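Local coordinates for protein Tox3 (Phaeosphaeria nodorum, PDB 6WES) that acts as a secreted necrotrophic effector of a wheat pathogen, probably recognised through the host sensitivity locus Snn3, at residues 120-132 against 142-154. Residues are numbered along the deposited sequence; the frame is centred on the assembly and turned at random.
Sequences PNPQRPTMHEVCI and VFLECSTRTYGAI
Pro122 sets its CB against Gly152 CA, and its carbonyl oxygen lies at the edge of the Tyr151 ring, in the ring plane. Arg124 carries its CA over the centre of one face of that ring, a CH-pi contact 3.6 Å from the centroid and 12° off the normal. Its CB and CG run outward past the CE1/CZ rim of the ring. CG lies anti to the backbone N (chi1 -176°) and the chain runs extended to NE. The guanidinium therefore reaches Thr148, where it is linked through water rather than directly: one water joins NH2 to Thr148 N. Pro125 CD packs on Tyr151 CB. Cys146 N donates to Met127 O at 2.9 Å and 170°. A water bridges Met127 N to Cys146 O. Cys146 is disulfide-bonded to Cys17, just after strand 2-16. His128 and Glu145 form a non-hydrogen-bonded pair. The His128 ring lies alongside the Glu145 chain: His128 CE1 is 3.6 Å from Glu145 OE1. His128 NE2 shares a 2.7 Å hydrogen bond with Thr126 OG1. His128 CB meets Phe143 CB at 3.5 Å. Glu129 and Leu144, a hydrogen-bonded pair, exchange two backbone bonds, while the Glu129 carboxylate is held by the Tyr96 hydroxyl and the backbone N of Glu19. Val130 CG1 touches Phe143 CD1. This is an antiparallel beta hairpin, paired at 128-129 and parting toward residue 124, where waters bridge to residues 146-148, within the beta barrel of the effector's C-terminal part.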
ATOM      1  N   PRO A 120      -7.010  -9.548  -7.747  1.00 17.49           N
ATOM      2  CA  PRO A 120      -5.724  -9.176  -7.167  1.00 17.10           C
ATOM      3  C   PRO A 120      -5.151 -10.291  -6.313  1.00 15.52           C
ATOM      4  O   PRO A 120      -5.857 -11.173  -5.822  1.00 16.67           O
ATOM      5  CB  PRO A 120      -6.102  -7.999  -6.271  1.00 17.48           C
ATOM      6  CG  PRO A 120      -7.461  -8.350  -5.798  1.00 19.63           C
ATOM      7  CD  PRO A 120      -8.140  -8.996  -6.978  1.00 19.15           C
ATOM      8  N   ASN A 121      -3.838 -10.211  -6.122  1.00 16.48           N
ATOM      9  CA  ASN A 121      -3.140 -11.079  -5.201  1.00 16.70           C
ATOM     10  C   ASN A 121      -2.395 -10.227  -4.185  1.00 16.38           C
ATOM     11  O   ASN A 121      -1.867  -9.176  -4.543  1.00 17.08           O
ATOM     12  CB  ASN A 121      -2.126 -11.948  -5.947  1.00 18.89           C
ATOM     13  CG  ASN A 121      -2.788 -12.838  -6.986  1.00 24.11           C
ATOM     14  OD1 ASN A 121      -3.550 -13.749  -6.644  1.00 21.98           O
ATOM     15  ND2 ASN A 121      -2.534 -12.552  -8.262  1.00 27.55           N
ATOM     16  N   PRO A 122      -2.335 -10.647  -2.926  1.00 17.27           N
ATOM     17  CA  PRO A 122      -1.523  -9.910  -1.947  1.00 14.43           C
ATOM     18  C   PRO A 122      -0.083  -9.871  -2.411  1.00 13.49           C
ATOM     19  O   PRO A 122       0.447 -10.851  -2.948  1.00 15.59           O
ATOM     20  CB  PRO A 122      -1.670 -10.741  -0.669  1.00 16.05           C
ATOM     21  CG  PRO A 122      -2.930 -11.566  -0.898  1.00 18.27           C
ATOM     22  CD  PRO A 122      -2.970 -11.845  -2.359  1.00 16.01           C
ATOM     23  N   GLN A 123       0.542  -8.714  -2.239  1.00 11.69           N
ATOM     24  CA  GLN A 123       1.939  -8.551  -2.591  1.00 12.26           C
ATOM     25  C   GLN A 123       2.767  -8.406  -1.328  1.00 10.93           C
ATOM     26  O   GLN A 123       2.319  -7.822  -0.333  1.00 10.89           O
ATOM     27  CB  GLN A 123       2.136  -7.348  -3.497  1.00 14.19           C
ATOM     28  CG  GLN A 123       1.714  -7.659  -4.938  1.00 19.46           C
ATOM     29  CD  GLN A 123       2.099  -6.539  -5.860  1.00 27.34           C
ATOM     30  OE1 GLN A 123       1.293  -5.648  -6.114  1.00 26.46           O
ATOM     31  NE2 GLN A 123       3.339  -6.549  -6.342  1.00 30.83           N
ATOM     32  N   ARG A 124       3.970  -8.949  -1.377  1.00 10.99           N
ATOM     33  CA  ARG A 124       4.849  -8.962  -0.210  1.00 10.59           C
ATOM     34  C   ARG A 124       5.302  -7.554   0.148  1.00 10.87           C
ATOM     35  O   ARG A 124       5.889  -6.857  -0.697  1.00 12.43           O
ATOM     36  CB  ARG A 124       6.077  -9.816  -0.526  1.00 13.25           C
ATOM     37  CG  ARG A 124       7.047 -10.010   0.649  1.00 14.95           C
ATOM     38  CD  ARG A 124       8.250 -10.903   0.237  1.00 19.25           C
ATOM     39  NE  ARG A 124       9.224 -11.062   1.323  1.00 25.45           N
ATOM     40  CZ  ARG A 124      10.090 -12.071   1.413  1.00 30.60           C
ATOM     41  NH1 ARG A 124      10.118 -13.018   0.483  1.00 30.51           N
ATOM     42  NH2 ARG A 124      10.925 -12.137   2.442  1.00 30.60           N
ATOM     43  N   PRO A 125       5.062  -7.089   1.368  1.00  9.61           N
ATOM     44  CA  PRO A 125       5.559  -5.786   1.808  1.00 10.47           C
ATOM     45  C   PRO A 125       6.931  -5.943   2.458  1.00 12.44           C
ATOM     46  O   PRO A 125       7.426  -7.054   2.646  1.00 16.05           O
ATOM     47  CB  PRO A 125       4.530  -5.395   2.868  1.00 12.84           C
ATOM     48  CG  PRO A 125       4.164  -6.730   3.519  1.00 12.75           C
ATOM     49  CD  PRO A 125       4.207  -7.750   2.384  1.00 11.97           C
ATOM     50  N   THR A 126       7.545  -4.813   2.783  1.00  9.79           N
ATOM     51  CA  THR A 126       8.743  -4.804   3.611  1.00 11.41           C
ATOM     52  C   THR A 126       8.552  -3.814   4.748  1.00 10.90           C
ATOM     53  O   THR A 126       7.853  -2.808   4.600  1.00 12.43           O
ATOM     54  CB  THR A 126       9.986  -4.422   2.815  1.00 13.17           C
ATOM     55  OG1 THR A 126       9.831  -3.105   2.258  1.00 16.24           O
ATOM     56  CG2 THR A 126      10.238  -5.441   1.699  1.00 18.38           C
ATOM     57  N   MET A 127       9.162  -4.094   5.888  1.00 10.53           N
ATOM     58  CA  MET A 127       9.148  -3.184   7.020  1.00  9.39           C
ATOM     59  C   MET A 127      10.578  -2.826   7.367  1.00 10.25           C
ATOM     60  O   MET A 127      11.508  -3.607   7.133  1.00 11.48           O
ATOM     61  CB  MET A 127       8.457  -3.781   8.247  1.00 12.25           C
ATOM     62  CG  MET A 127       8.275  -2.770   9.401  1.00 13.78           C
ATOM     63  SD  MET A 127       7.293  -3.395  10.779  1.00 17.53           S
ATOM     64  CE  MET A 127       5.678  -3.337   9.961  1.00 11.71           C
ATOM     65  N   HIS A 128      10.743  -1.631   7.916  1.00 10.39           N
ATOM     66  CA  HIS A 128      12.035  -1.023   8.161  1.00 12.49           C
ATOM     67  C   HIS A 128      11.974  -0.375   9.535  1.00 11.89           C
ATOM     68  O   HIS A 128      10.947   0.200   9.896  1.00 13.23           O
ATOM     69  CB  HIS A 128      12.268   0.002   7.025  1.00 14.78           C
ATOM     70  CG  HIS A 128      12.102  -0.609   5.665  1.00 14.81           C
ATOM     71  ND1 HIS A 128      13.167  -1.131   4.968  1.00 14.86           N
ATOM     72  CD2 HIS A 128      10.999  -0.850   4.908  1.00 14.84           C
ATOM     73  CE1 HIS A 128      12.736  -1.648   3.829  1.00 13.60           C
ATOM     74  NE2 HIS A 128      11.420  -1.499   3.772  1.00 14.84           N
ATOM     75  N   GLU A 129      13.042  -0.514  10.323  1.00 11.27           N
ATOM     76  CA  GLU A 129      13.027  -0.096  11.724  1.00 12.05           C
ATOM     77  C   GLU A 129      14.286   0.705  12.042  1.00 15.03           C
ATOM     78  O   GLU A 129      15.385   0.350  11.601  1.00 16.80           O
ATOM     79  CB  GLU A 129      12.999  -1.353  12.655  1.00 13.72           C
ATOM     80  CG  GLU A 129      13.091  -1.083  14.183  1.00 15.13           C
ATOM     81  CD  GLU A 129      13.350  -2.350  15.050  1.00 17.83           C
ATOM     82  OE1 GLU A 129      14.420  -2.949  14.902  1.00 23.91           O
ATOM     83  OE2 GLU A 129      12.496  -2.733  15.870  1.00 16.39           O
ATOM     84  N   VAL A 130      14.142   1.785  12.817  1.00 13.69           N
ATOM     85  CA  VAL A 130      15.288   2.481  13.404  1.00 17.43           C
ATOM     86  C   VAL A 130      14.970   2.748  14.871  1.00 14.56           C
ATOM     87  O   VAL A 130      13.879   3.229  15.190  1.00 14.28           O
ATOM     88  CB  VAL A 130      15.658   3.774  12.630  1.00 18.05           C
ATOM     89  CG1 VAL A 130      14.467   4.718  12.461  1.00 19.06           C
ATOM     90  CG2 VAL A 130      16.889   4.482  13.246  1.00 21.88           C
ATOM     91  N   CYS A 131      15.889   2.393  15.764  1.00 15.54           N
ATOM     92  CA  CYS A 131      15.650   2.539  17.196  1.00 15.44           C
ATOM     93  C   CYS A 131      16.766   3.329  17.871  1.00 18.07           C
ATOM     94  O   CYS A 131      17.929   3.261  17.470  1.00 21.60           O
ATOM     95  CB  CYS A 131      15.568   1.197  17.920  1.00 19.27           C
ATOM     96  SG  CYS A 131      14.281   0.145  17.313  1.00 21.62           S
ATOM     97  N   ILE A 132      16.398   4.063  18.916  1.00 16.17           N
ATOM     98  CA  ILE A 132      17.364   4.766  19.753  1.00 20.18           C
ATOM     99  C   ILE A 132      16.927   4.650  21.209  1.00 18.07           C
ATOM    100  O   ILE A 132      15.734   4.575  21.523  1.00 16.13           O
ATOM    101  CB  ILE A 132      17.507   6.248  19.323  1.00 25.58           C
ATOM    102  CG1 ILE A 132      18.601   6.950  20.122  1.00 31.60           C
ATOM    103  CG2 ILE A 132      16.205   7.008  19.509  1.00 24.81           C
ATOM    104  CD1 ILE A 132      19.021   8.279  19.517  1.00 34.25           C
ATOM    105  N   VAL A 142      16.884   6.951   7.946  1.00 25.96           N
ATOM    106  CA  VAL A 142      17.580   5.720   7.571  1.00 27.28           C
ATOM    107  C   VAL A 142      16.968   4.603   8.410  1.00 28.62           C
ATOM    108  O   VAL A 142      16.413   4.854   9.480  1.00 29.57           O
ATOM    109  CB  VAL A 142      19.107   5.848   7.826  1.00 28.00           C
ATOM    110  CG1 VAL A 142      19.408   5.829   9.336  1.00 28.26           C
ATOM    111  CG2 VAL A 142      19.884   4.749   7.081  1.00 26.44           C
ATOM    112  N   PHE A 143      17.071   3.358   7.924  1.00 23.87           N
ATOM    113  CA  PHE A 143      16.407   2.217   8.556  1.00 19.30           C
ATOM    114  C   PHE A 143      17.216   0.943   8.337  1.00 21.95           C
ATOM    115  O   PHE A 143      18.016   0.843   7.404  1.00 26.26           O
ATOM    116  CB  PHE A 143      15.047   1.933   7.904  1.00 19.08           C
ATOM    117  CG  PHE A 143      14.011   3.020   8.074  1.00 17.14           C
ATOM    118  CD1 PHE A 143      13.230   3.102   9.215  1.00 16.41           C
ATOM    119  CD2 PHE A 143      13.788   3.936   7.052  1.00 19.33           C
ATOM    120  CE1 PHE A 143      12.240   4.075   9.331  1.00 17.63           C
ATOM    121  CE2 PHE A 143      12.813   4.917   7.158  1.00 19.68           C
ATOM    122  CZ  PHE A 143      12.045   5.001   8.298  1.00 20.33           C
ATOM    123  N   LEU A 144      16.961  -0.055   9.183  1.00 15.75           N
ATOM    124  CA  LEU A 144      17.367  -1.442   8.939  1.00 18.89           C
ATOM    125  C   LEU A 144      16.132  -2.252   8.550  1.00 16.22           C
ATOM    126  O   LEU A 144      15.100  -2.164   9.222  1.00 15.88           O
ATOM    127  CB  LEU A 144      17.963  -2.057  10.211  1.00 25.59           C
ATOM    128  CG  LEU A 144      19.307  -1.538  10.740  1.00 32.63           C
ATOM    129  CD1 LEU A 144      19.546  -1.981  12.181  1.00 33.06           C
ATOM    130  CD2 LEU A 144      20.440  -2.012   9.854  1.00 36.08           C
ATOM    131  N   GLU A 145      16.237  -3.064   7.503  1.00 18.21           N
ATOM    132  CA  GLU A 145      15.085  -3.839   7.064  1.00 18.91           C
ATOM    133  C   GLU A 145      14.822  -5.027   7.994  1.00 18.16           C
ATOM    134  O   GLU A 145      15.744  -5.729   8.411  1.00 19.85           O
ATOM    135  CB  GLU A 145      15.302  -4.333   5.630  1.00 24.43           C
ATOM    136  CG  GLU A 145      14.072  -4.955   4.990  1.00 27.02           C
ATOM    137  CD  GLU A 145      14.224  -5.164   3.494  1.00 34.99           C
ATOM    138  OE1 GLU A 145      14.881  -4.333   2.830  1.00 38.13           O
ATOM    139  OE2 GLU A 145      13.682  -6.161   2.988  1.00 37.41           O
ATOM    140  N   CYS A 146      13.540  -5.242   8.312  1.00 13.40           N
ATOM    141  CA  CYS A 146      13.019  -6.332   9.124  1.00 12.93           C
ATOM    142  C   CYS A 146      12.766  -7.563   8.255  1.00 13.95           C
ATOM    143  O   CYS A 146      12.916  -7.523   7.035  1.00 16.10           O
ATOM    144  CB  CYS A 146      11.702  -5.887   9.746  1.00 12.46           C
ATOM    145  SG  CYS A 146      11.760  -4.337  10.665  1.00 12.61           S
ATOM    146  N   SER A 147      12.372  -8.678   8.869  1.00 12.28           N
ATOM    147  CA  SER A 147      11.935  -9.817   8.075  1.00 11.90           C
ATOM    148  C   SER A 147      10.413  -9.921   8.076  1.00 13.08           C
ATOM    149  O   SER A 147       9.749  -9.630   9.074  1.00 12.55           O
ATOM    150  CB  SER A 147      12.586 -11.125   8.544  1.00 16.09           C
ATOM    151  OG  SER A 147      12.388 -11.314   9.935  1.00 14.70           O
ATOM    152  N   THR A 148       9.859 -10.286   6.923  1.00 12.51           N
ATOM    153  CA  THR A 148       8.419 -10.454   6.779  1.00 11.08           C
ATOM    154  C   THR A 148       8.064 -11.864   7.239  1.00 11.40           C
ATOM    155  O   THR A 148       8.583 -12.849   6.695  1.00 16.52           O
ATOM    156  CB  THR A 148       8.021 -10.210   5.324  1.00 13.45           C
ATOM    157  OG1 THR A 148       8.412  -8.882   4.950  1.00 16.23           O
ATOM    158  CG2 THR A 148       6.498 -10.367   5.116  1.00 13.83           C
ATOM    159  N   ARG A 149       7.197 -11.976   8.245  1.00 10.07           N
ATOM    160  CA  ARG A 149       6.786 -13.295   8.706  1.00 10.97           C
ATOM    161  C   ARG A 149       5.694 -13.871   7.829  1.00 10.45           C
ATOM    162  O   ARG A 149       5.740 -15.051   7.488  1.00 10.50           O
ATOM    163  CB  ARG A 149       6.327 -13.255  10.154  1.00 12.42           C
ATOM    164  CG  ARG A 149       6.506 -14.668  10.726  1.00 19.04           C
ATOM    165  CD  ARG A 149       5.796 -14.863  11.983  1.00 18.32           C
ATOM    166  NE  ARG A 149       6.390 -14.057  13.032  1.00 15.66           N
ATOM    167  CZ  ARG A 149       5.848 -13.953  14.228  1.00 18.21           C
ATOM    168  NH1 ARG A 149       4.751 -14.647  14.509  1.00 17.77           N
ATOM    169  NH2 ARG A 149       6.404 -13.167  15.132  1.00 16.92           N
ATOM    170  N   THR A 150       4.709 -13.056   7.459  1.00  9.67           N
ATOM    171  CA  THR A 150       3.620 -13.523   6.616  1.00  8.75           C
ATOM    172  C   THR A 150       2.877 -12.297   6.103  1.00  9.04           C
ATOM    173  O   THR A 150       3.043 -11.197   6.627  1.00  8.99           O
ATOM    174  CB  THR A 150       2.692 -14.489   7.367  1.00 11.57           C
ATOM    175  OG1 THR A 150       1.764 -15.049   6.434  1.00 11.98           O
ATOM    176  CG2 THR A 150       1.940 -13.808   8.507  1.00 14.10           C
ATOM    177  N   TYR A 151       2.058 -12.503   5.071  1.00  9.90           N
ATOM    178  CA  TYR A 151       1.200 -11.441   4.553  1.00 10.07           C
ATOM    179  C   TYR A 151       0.036 -12.092   3.821  1.00  9.30           C
ATOM    180  O   TYR A 151       0.123 -13.251   3.391  1.00  9.31           O
ATOM    181  CB  TYR A 151       1.963 -10.458   3.649  1.00  9.75           C
ATOM    182  CG  TYR A 151       2.531 -11.096   2.417  1.00 10.24           C
ATOM    183  CD1 TYR A 151       3.735 -11.762   2.453  1.00 11.62           C
ATOM    184  CD2 TYR A 151       1.854 -11.038   1.195  1.00 12.28           C
ATOM    185  CE1 TYR A 151       4.253 -12.362   1.322  1.00 13.47           C
ATOM    186  CE2 TYR A 151       2.385 -11.654   0.052  1.00 13.45           C
ATOM    187  CZ  TYR A 151       3.584 -12.296   0.144  1.00 16.16           C
ATOM    188  OH  TYR A 151       4.156 -12.916  -0.957  1.00 22.31           O
ATOM    189  N   GLY A 152      -1.057 -11.351   3.673  1.00 10.01           N
ATOM    190  CA  GLY A 152      -2.207 -11.912   2.982  1.00  9.90           C
ATOM    191  C   GLY A 152      -3.383 -10.967   3.029  1.00 11.40           C
ATOM    192  O   GLY A 152      -3.251  -9.828   3.480  1.00 10.66           O
ATOM    193  N   ALA A 153      -4.513 -11.433   2.510  1.00 12.69           N
ATOM    194  CA  ALA A 153      -5.710 -10.605   2.467  1.00 12.54           C
ATOM    195  C   ALA A 153      -6.240 -10.343   3.873  1.00 12.99           C
ATOM    196  O   ALA A 153      -6.025 -11.122   4.801  1.00 16.30           O
ATOM    197  CB  ALA A 153      -6.784 -11.329   1.654  1.00 16.48           C
ATOM    198  N   ILE A 154      -6.936  -9.227   4.029  1.00 15.81           N
ATOM    199  CA  ILE A 154      -7.610  -8.939   5.293  1.00 14.41           C
ATOM    200  C   ILE A 154      -8.935  -9.690   5.304  1.00 15.80           C
ATOM    201  O   ILE A 154      -9.704  -9.572   4.340  1.00 19.49           O
ATOM    202  CB  ILE A 154      -7.835  -7.441   5.446  1.00 14.73           C
ATOM    203  CG1 ILE A 154      -6.491  -6.703   5.494  1.00 15.34           C
ATOM    204  CG2 ILE A 154      -8.652  -7.160   6.712  1.00 14.47           C
ATOM    205  CD1 ILE A 154      -6.644  -5.168   5.539  1.00 14.81           C
TER
HETATM  206  O   HOH W   1       9.836  -8.854   2.408  1.00 25.72           O
HETATM  207  O   HOH W   2      11.510 -10.672   4.660  1.00 29.56           O
HETATM  208  O   HOH W   3      10.627  -6.766   5.554  1.00 21.68           O
HETATM  209  O   HOH W   4      16.021  -0.264   5.068  1.00 21.06           O